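PDB 7K46: aspartate carbamoyltransferase from Leishmania major, which probably catalyses carbamoyl transfer from carbamoyl phosphate to L-aspartate, giving N-carbamoyl-L-aspartate and phosphate, an early step of pyrimidine biosynthesis. Local coordinates for residues A[81-86]-A[100-105]; A[57-62]-A[94-99]; A[122-125]-A[130-133]. One frame throughout, in Å; residues are numbered along the deposited sequence. Where two conformers were deposited one is given.

Contact 1: residues A[81-86]-A[100-105]; sequences VNFKVE and IRTLDS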
loop_
_atom_site.group_PDB
_atom_site.type_symbol
_atom_site.label_atom_id
_atom_site.label_comp_id
_atom_site.label_asym_id
_atom_site.label_seq_id
_atom_site.Cartn_x
_atom_site.Cartn_y
_atom_site.Cartn_z
ATOM N N VAL A 81 7.560 -0.889 -0.645
ATOM C CA VAL A 81 7.184 0.419 -0.123
ATOM C C VAL A 81 6.554 1.209 -1.262
ATOM O O VAL A 81 7.166 1.356 -2.325
ATOM C CB VAL A 81 8.405 1.167 0.445
ATOM C CG1 VAL A 81 8.029 2.617 0.810
ATOM C CG2 VAL A 81 8.970 0.418 1.666
ATOM N N ASN A 82 5.343 1.719 -1.040
ATOM C CA ASN A 82 4.680 2.554 -2.035
ATOM C C ASN A 82 5.266 3.961 -2.028
ATOM O O ASN A 82 5.751 4.448 -1.005
ATOM C CB ASN A 82 3.177 2.640 -1.761
ATOM C CG ASN A 82 2.569 1.300 -1.408
ATOM O OD1 ASN A 82 2.740 0.316 -2.130
ATOM N ND2 ASN A 82 1.857 1.253 -0.284
ATOM N N PHE A 83 5.205 4.626 -3.181
ATOM C CA PHE A 83 5.635 6.021 -3.279
ATOM C C PHE A 83 4.677 6.723 -4.236
ATOM O O PHE A 83 4.783 6.560 -5.454
ATOM C CB PHE A 83 7.075 6.126 -3.760
ATOM C CG PHE A 83 7.690 7.475 -3.541
ATOM C CD1 PHE A 83 7.417 8.531 -4.409
ATOM C CD2 PHE A 83 8.552 7.692 -2.473
ATOM C CE1 PHE A 83 7.992 9.772 -4.213
ATOM C CE2 PHE A 83 9.134 8.934 -2.272
ATOM C CZ PHE A 83 8.852 9.978 -3.140
ATOM N N LYS A 84 3.751 7.497 -3.680
ATOM C CA LYS A 84 2.767 8.209 -4.487
ATOM C C LYS A 84 3.441 9.338 -5.251
ATOM O O LYS A 84 4.102 10.198 -4.654
ATOM C CB LYS A 84 1.655 8.764 -3.599
ATOM N N VAL A 85 3.284 9.332 -6.573
ATOM C CA VAL A 85 3.724 10.470 -7.365
ATOM C C VAL A 85 2.891 11.682 -6.975
ATOM O O VAL A 85 1.655 11.619 -6.930
ATOM C CB VAL A 85 3.615 10.147 -8.863
ATOM C CG1 VAL A 85 3.908 11.386 -9.690
ATOM C CG2 VAL A 85 4.566 9.002 -9.227
ATOM N N GLU A 86 3.563 12.789 -6.667
ATOM C CA GLU A 86 2.878 13.963 -6.120
ATOM C C GLU A 86 2.494 14.989 -7.186
ATOM O O GLU A 86 1.601 15.813 -6.971
ATOM C CB GLU A 86 3.752 14.628 -5.054
ATOM C CG GLU A 86 4.042 13.739 -3.848
ATOM C CD GLU A 86 4.819 14.466 -2.764
ATOM O OE1 GLU A 86 5.370 15.550 -3.052
ATOM O OE2 GLU A 86 4.876 13.957 -1.627
ATOM N N ILE A 100 13.992 9.873 -7.835
ATOM C CA ILE A 100 14.767 8.633 -7.887
ATOM C C ILE A 100 15.777 8.583 -6.744
ATOM O O ILE A 100 15.917 7.558 -6.064
ATOM C CB ILE A 100 15.454 8.493 -9.261
ATOM C CG1 ILE A 100 14.398 8.337 -10.369
ATOM C CG2 ILE A 100 16.463 7.325 -9.269
ATOM C CD1 ILE A 100 13.535 7.071 -10.242
ATOM N N ARG A 101 16.513 9.680 -6.528
ATOM C CA ARG A 101 17.459 9.725 -5.411
ATOM C C ARG A 101 16.757 9.460 -4.087
ATOM O O ARG A 101 17.317 8.815 -3.190
ATOM C CB ARG A 101 18.162 11.081 -5.353
ATOM C CG ARG A 101 18.792 11.549 -6.660
ATOM C CD ARG A 101 20.259 11.740 -6.485
ATOM N NE ARG A 101 20.880 12.509 -7.558
ATOM C CZ ARG A 101 22.178 12.470 -7.807
ATOM N NH1 ARG A 101 22.982 11.674 -7.118
ATOM N NH2 ARG A 101 22.682 13.241 -8.766
ATOM N N THR A 102 15.541 9.984 -3.933
ATOM C CA THR A 102 14.780 9.734 -2.715
ATOM C C THR A 102 14.499 8.239 -2.548
ATOM O O THR A 102 14.696 7.680 -1.462
ATOM C CB THR A 102 13.487 10.561 -2.751
ATOM O OG1 THR A 102 13.827 11.956 -2.836
ATOM C CG2 THR A 102 12.651 10.338 -1.485
ATOM N N LEU A 103 14.086 7.565 -3.628
ATOM C CA LEU A 103 13.856 6.121 -3.560
ATOM C C LEU A 103 15.140 5.364 -3.230
ATOM O O LEU A 103 15.118 4.395 -2.458
ATOM C CB LEU A 103 13.269 5.617 -4.880
ATOM C CG LEU A 103 11.750 5.621 -5.048
ATOM C CD1 LEU A 103 11.175 7.021 -4.881
ATOM C CD2 LEU A 103 11.357 5.025 -6.410
ATOM N N ASP A 104 16.271 5.781 -3.815
ATOM C CA ASP A 104 17.541 5.096 -3.572
ATOM C C ASP A 104 18.019 5.234 -2.138
ATOM O O ASP A 104 18.926 4.497 -1.721
ATOM C CB ASP A 104 18.649 5.638 -4.482
ATOM C CG ASP A 104 18.664 4.996 -5.846
ATOM O OD1 ASP A 104 18.293 3.810 -5.985
ATOM O OD2 ASP A 104 19.069 5.694 -6.796
ATOM N N SER A 105 17.481 6.194 -1.386
ATOM C CA SER A 105 17.925 6.351 -0.012
ATOM C C SER A 105 17.514 5.166 0.856
ATOM O O SER A 105 18.138 4.921 1.893
ATOM C CB SER A 105 17.388 7.660 0.565
ATOM O OG SER A 105 15.996 7.556 0.824
#
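Phe83, in the loop that follows strand 79-80, faces Leu103 on helix 96-104, and their CA atoms, 8.2 Å apart, mark the closest backbone approach. The contact is carried by side chains. The Phe83 side chain leaves the backbone toward the helix, and CG anti to the backbone N (chi1 -165°) lays the ring beside Leu103. Leu103 sets one methyl over a ring face: CD1 lies 3.7 Å from the centroid of the Phe83 ring and 14° off the ring normal. This is a CH-pi contact. The methyl is displaced slightly toward the rim, and its nearest ring atom is CD2 of Phe83, 3.6 Å from Leu103 CD1. Thr102 comes to the same ring obliquely, its CG2 3.9 Å from Phe83 CE2. The two branches of Thr102 have separate tasks. The methyl packs on Phe83, while OG1 bonds to Asp98 O one turn earlier and to Arg64 of the second subunit. Thr102 O accepts from both N and OG of Ser105; the hydroxyl bond is 2.6 Å from Ser105 OG to Thr102 O and lies in the carbonyl plane. Thr55 and Leu57 of strand 53-58 also touch Phe83. The packing belongs to the parallel alpha/beta carbamoyl-phosphate-binding domain. Here a helix and the loop after strand 79-80, outermost in the sheet of this chain, pack together at a subunit interface of the trimer, where Ser63 of the second subunit also packs on Phe83.

Contact 2: residues A[57-62]-A[94-99]; sequences LFFEDS and ETLQDT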
loop_
_atom_site.group_PDB
_atom_site.type_symbol
_atom_site.label_atom_id
_atom_site.label_comp_id
_atom_site.label_asym_id
_atom_site.label_seq_id
_atom_site.Cartn_x
_atom_site.Cartn_y
_atom_site.Cartn_z
ATOM N N LEU A 57 7.403 3.135 -8.791
ATOM C CA LEU A 57 7.133 4.542 -9.074
ATOM C C LEU A 57 6.363 4.558 -10.389
ATOM O O LEU A 57 6.961 4.455 -11.464
ATOM C CB LEU A 57 8.426 5.357 -9.149
ATOM C CG LEU A 57 8.270 6.880 -9.155
ATOM C CD1 LEU A 57 7.753 7.379 -7.795
ATOM C CD2 LEU A 57 9.587 7.554 -9.529
ATOM N N PHE A 58 5.036 4.654 -10.303
ATOM C CA PHE A 58 4.161 4.477 -11.458
ATOM C C PHE A 58 3.485 5.807 -11.768
ATOM O O PHE A 58 2.638 6.282 -11.001
ATOM C CB PHE A 58 3.137 3.366 -11.207
ATOM C CG PHE A 58 3.636 1.986 -11.553
ATOM C CD1 PHE A 58 4.839 1.511 -11.043
ATOM C CD2 PHE A 58 2.885 1.150 -12.375
ATOM C CE1 PHE A 58 5.299 0.233 -11.362
ATOM C CE2 PHE A 58 3.337 -0.128 -12.703
ATOM C CZ PHE A 58 4.539 -0.591 -12.192
ATOM N N PHE A 59 3.890 6.423 -12.876
ATOM C CA PHE A 59 3.309 7.684 -13.312
ATOM C C PHE A 59 2.057 7.488 -14.151
ATOM O O PHE A 59 1.332 8.457 -14.404
ATOM C CB PHE A 59 4.341 8.497 -14.102
ATOM C CG PHE A 59 5.442 9.063 -13.248
ATOM C CD1 PHE A 59 6.527 8.279 -12.886
ATOM C CD2 PHE A 59 5.390 10.376 -12.804
ATOM C CE1 PHE A 59 7.541 8.791 -12.096
ATOM C CE2 PHE A 59 6.409 10.894 -12.014
ATOM C CZ PHE A 59 7.484 10.095 -11.662
ATOM N N GLU A 60 1.801 6.271 -14.601
ATOM C CA GLU A 60 0.542 5.914 -15.228
ATOM C C GLU A 60 0.021 4.655 -14.550
ATOM O O GLU A 60 0.795 3.835 -14.053
ATOM C CB GLU A 60 0.706 5.697 -16.742
ATOM C CG GLU A 60 1.875 4.807 -17.126
ATOM C CD GLU A 60 1.957 4.572 -18.622
ATOM O OE1 GLU A 60 1.286 5.329 -19.362
ATOM O OE2 GLU A 60 2.682 3.636 -19.054
ATOM N N ASP A 61 -1.296 4.522 -14.510
ATOM C CA ASP A 61 -1.897 3.356 -13.881
ATOM C C ASP A 61 -1.667 2.118 -14.738
ATOM O O ASP A 61 -1.897 2.137 -15.949
ATOM C CB ASP A 61 -3.393 3.578 -13.672
ATOM C CG ASP A 61 -3.684 4.609 -12.600
ATOM O OD1 ASP A 61 -2.728 5.067 -11.934
ATOM O OD2 ASP A 61 -4.871 4.954 -12.420
ATOM N N SER A 62 -1.198 1.041 -14.105
ATOM C CA SER A 62 -1.216 -0.286 -14.724
ATOM C C SER A 62 -1.245 -1.278 -13.561
ATOM O O SER A 62 -0.221 -1.851 -13.185
ATOM C CB SER A 62 -0.029 -0.546 -15.654
ATOM O OG SER A 62 -0.103 -1.861 -16.203
ATOM N N GLU A 94 9.049 18.297 -7.840
ATOM C CA GLU A 94 10.494 18.165 -7.946
ATOM C C GLU A 94 10.858 17.362 -9.197
ATOM O O GLU A 94 10.021 16.688 -9.803
ATOM C CB GLU A 94 11.072 17.509 -6.687
ATOM C CG GLU A 94 10.478 16.165 -6.360
ATOM C CD GLU A 94 11.248 15.404 -5.279
ATOM O OE1 GLU A 94 11.995 16.037 -4.493
ATOM O OE2 GLU A 94 11.107 14.158 -5.228
ATOM N N THR A 95 12.128 17.446 -9.589
ATOM C CA THR A 95 12.588 16.696 -10.754
ATOM C C THR A 95 12.431 15.194 -10.538
ATOM O O THR A 95 12.455 14.693 -9.407
ATOM C CB THR A 95 14.054 17.010 -11.054
ATOM O OG1 THR A 95 14.860 16.575 -9.952
ATOM C CG2 THR A 95 14.244 18.495 -11.278
ATOM N N LEU A 96 12.260 14.464 -11.646
ATOM C CA LEU A 96 12.232 13.006 -11.562
ATOM C C LEU A 96 13.532 12.474 -10.977
ATOM O O LEU A 96 13.525 11.515 -10.194
ATOM C CB LEU A 96 11.982 12.400 -12.946
ATOM C CG LEU A 96 12.152 10.874 -13.052
ATOM C CD1 LEU A 96 11.149 10.149 -12.172
ATOM C CD2 LEU A 96 12.040 10.413 -14.500
ATOM N N GLN A 97 14.658 13.106 -11.329
ATOM C CA GLN A 97 15.948 12.701 -10.781
ATOM C C GLN A 97 15.948 12.764 -9.259
ATOM O O GLN A 97 16.398 11.825 -8.593
ATOM C CB GLN A 97 17.067 13.580 -11.348
ATOM C CG GLN A 97 17.375 13.330 -12.831
ATOM C CD GLN A 97 16.543 14.195 -13.775
ATOM O OE1 GLN A 97 15.446 14.653 -13.430
ATOM N NE2 GLN A 97 17.068 14.422 -14.978
ATOM N N ASP A 98 15.452 13.869 -8.687
ATOM C CA ASP A 98 15.432 13.976 -7.229
ATOM C C ASP A 98 14.526 12.928 -6.609
ATOM O O ASP A 98 14.810 12.424 -5.514
ATOM C CB ASP A 98 14.990 15.374 -6.792
ATOM C CG ASP A 98 16.104 16.400 -6.910
ATOM O OD1 ASP A 98 17.239 16.013 -7.282
ATOM O OD2 ASP A 98 15.844 17.592 -6.639
ATOM N N THR A 99 13.427 12.584 -7.288
ATOM C CA THR A 99 12.554 11.537 -6.770
ATOM C C THR A 99 13.267 10.191 -6.754
ATOM O O THR A 99 13.162 9.439 -5.775
ATOM C CB THR A 99 11.273 11.466 -7.596
ATOM O OG1 THR A 99 10.584 12.721 -7.495
ATOM C CG2 THR A 99 10.368 10.343 -7.079
#
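Leu57, on strand 53-58, is directed toward helix 96-104 from its CA. Both its methyls meet Thr99: Leu57 CD2 is 3.8 Å from Thr99 CG2, and Leu57 CD1 is 4.0 Å from the same atom. Leu57 CD2 also reaches Leu96 CD1 at 4.0 Å, where the two leucine side chains run past each other in opposite directions. Two residues on, just past the strand, Phe59 brings the far end of its ring to Leu96. Phe59 CZ is 3.7 Å from Leu96 CD1, which approaches the ring obliquely. In Leu96, CG anti to the backbone N (chi1 171°) carries CD1 over to the strand side, where it meets both Leu57 and Phe59. Glu60 turns to another task, a salt bridge with Arg113. On the helix side, Thr99 keeps its hydroxyl for Glu94: OG1 of Thr99 donates to OE2 of Glu94 over 2.7 Å, on the anti side, 26° out of the carboxylate plane. Glu94 OE1 pairs with Arg64 of the second subunit. Thr95 is the N-cap, and its OG1 accepts from Asp98 N at 3.0 Å. This is helix-on-sheet packing of the parallel alpha/beta carbamoyl-phosphate-binding domain, with helix 96-104 lying against strand 53-58.

Contact 3: residues A[122-125]-A[130-133]; sequences QAMS and PIMN. With EDO (1,2-ethanediol), chain B.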
loop_
_atom_site.group_PDB
_atom_site.type_symbol
_atom_site.label_atom_id
_atom_site.label_comp_id
_atom_site.label_asym_id
_atom_site.label_seq_id
_atom_site.Cartn_x
_atom_site.Cartn_y
_atom_site.Cartn_z
ATOM N N GLN A 122 16.572 9.481 -17.696
ATOM C CA GLN A 122 16.840 10.375 -16.577
ATOM C C GLN A 122 16.988 9.606 -15.275
ATOM O O GLN A 122 17.860 9.921 -14.454
ATOM C CB GLN A 122 15.717 11.397 -16.467
ATOM C CG GLN A 122 15.637 12.340 -17.649
ATOM C CD GLN A 122 14.338 13.109 -17.668
ATOM O OE1 GLN A 122 13.471 12.903 -16.817
ATOM N NE2 GLN A 122 14.187 13.996 -18.644
ATOM N N ALA A 123 16.132 8.603 -15.062
ATOM C CA ALA A 123 16.198 7.819 -13.834
ATOM C C ALA A 123 17.511 7.051 -13.750
ATOM O O ALA A 123 18.201 7.077 -12.722
ATOM C CB ALA A 123 15.001 6.868 -13.753
ATOM N N MET A 124 17.883 6.364 -14.832
ATOM C CA MET A 124 19.136 5.619 -14.812
ATOM C C MET A 124 20.354 6.533 -14.749
ATOM O O MET A 124 21.422 6.080 -14.330
ATOM C CB MET A 124 19.204 4.689 -16.025
ATOM C CG MET A 124 18.188 3.537 -15.908
ATOM S SD MET A 124 18.426 2.241 -17.138
ATOM C CE MET A 124 18.463 3.216 -18.642
ATOM N N SER A 125 20.215 7.807 -15.125
ATOM C CA SER A 125 21.350 8.723 -15.060
ATOM C C SER A 125 21.784 9.014 -13.625
ATOM O O SER A 125 22.919 9.459 -13.416
ATOM C CB SER A 125 21.024 10.038 -15.784
ATOM O OG SER A 125 20.313 10.955 -14.954
ATOM N N PRO A 130 19.288 -1.036 -9.069
ATOM C CA PRO A 130 18.692 -1.438 -10.349
ATOM C C PRO A 130 17.273 -0.911 -10.509
ATOM O O PRO A 130 16.485 -0.883 -9.557
ATOM C CB PRO A 130 18.716 -2.970 -10.280
ATOM C CG PRO A 130 19.902 -3.268 -9.381
ATOM C CD PRO A 130 19.826 -2.194 -8.328
ATOM N N ILE A 131 16.957 -0.501 -11.736
ATOM C CA ILE A 131 15.612 -0.087 -12.128
ATOM C C ILE A 131 15.045 -1.146 -13.063
ATOM O O ILE A 131 15.688 -1.515 -14.053
ATOM C CB ILE A 131 15.615 1.283 -12.825
ATOM C CG1 ILE A 131 16.123 2.379 -11.888
ATOM C CG2 ILE A 131 14.201 1.632 -13.345
ATOM C CD1 ILE A 131 16.335 3.700 -12.605
ATOM N N MET A 132 13.841 -1.619 -12.755
ATOM C CA MET A 132 13.082 -2.486 -13.648
ATOM C C MET A 132 12.132 -1.612 -14.462
ATOM O O MET A 132 11.255 -0.942 -13.899
ATOM C CB MET A 132 12.283 -3.530 -12.860
ATOM C CG MET A 132 13.060 -4.354 -11.839
ATOM S SD MET A 132 14.285 -5.468 -12.553
ATOM C CE MET A 132 15.777 -4.509 -12.307
ATOM N N ASN A 133 12.300 -1.606 -15.775
ATOM C CA ASN A 133 11.393 -0.848 -16.629
ATOM C C ASN A 133 10.072 -1.615 -16.754
ATOM O O ASN A 133 10.028 -2.714 -17.312
ATOM C CB ASN A 133 12.046 -0.601 -17.988
ATOM C CG ASN A 133 11.078 -0.027 -19.000
ATOM O OD1 ASN A 133 10.043 0.540 -18.635
ATOM N ND2 ASN A 133 11.415 -0.160 -20.282
HETATM C C1 EDO B . 9.891 13.542 -19.255
HETATM O O1 EDO B . 8.527 13.767 -18.869
HETATM C C2 EDO B . 10.602 12.734 -18.176
HETATM O O2 EDO B . 10.510 13.396 -16.903
#
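Met124, on helix 117-126, and Ile131, on strand 131-133, have the nearest CA atoms, 7.2 Å apart. Four residues join the two segments, so the chain turns back quickly from helix to strand. Ile131 points toward the helix and carries the whole strand side of the contact. Its CG1 is anti to the carbonyl carbon (chi1 -62°), and the chain runs on extended through chi2 (171°), which drives CD1 against the helix. That one methyl meets two neighbouring residues. Ile131 CD1 lies 3.6 Å from Ala123 CB, a close fit against the short alanine side chain. It is 3.7 Å from Ala123 C, so it also rests on the helix backbone. Met124 CG stands 3.8 Å from Ile131 CD1, and the two side chains cross at a slant.

The two segments belong to the beta-alpha-beta unit of strand 109-113, helix 117-126 and strand 131-133. Strand 131-133 runs parallel to 109-113, as the crossover requires, and Ile131 also packs on Leu110 and Leu112 of that neighbour. Ala123 touches Leu112 as well. Pro130 points away from the helix, and its ring packs on Val325 of helix 309-326.

Ser125 folds back on its own helix, with OG donating to Gln122 O at 2.7 Å. The donor is tilted 25° from the carbonyl plane. Gln122 extends its chain beyond CG to a 1,2-ethanediol, probably from the crystallisation liquor. O2 of the diol donates to Gln122 OE1 at 3.0 Å.

All three contacts lie in the carbamoyl-phosphate-binding domain. Contacts 1 and 2 share helix 96-104, and their centres are about 8 Å apart. They touch through Phe83, which packs on Leu57 and Thr99, and through Val85 on Phe59. Both border the second subunit, and each has polar groups tied across that interface. Contact 3 touches no other chain of the trimer. It joins the first two through Ile100 on Ala123 and through Leu96 and Gln97 on Gln122. Contacts 1 and 3 are mainly buried, contact 2 only partly. An aromatic ring takes part in contacts 1 and 2; between its two segments contact 3 is wholly aliphatic, Met124 included, since it touches with CG.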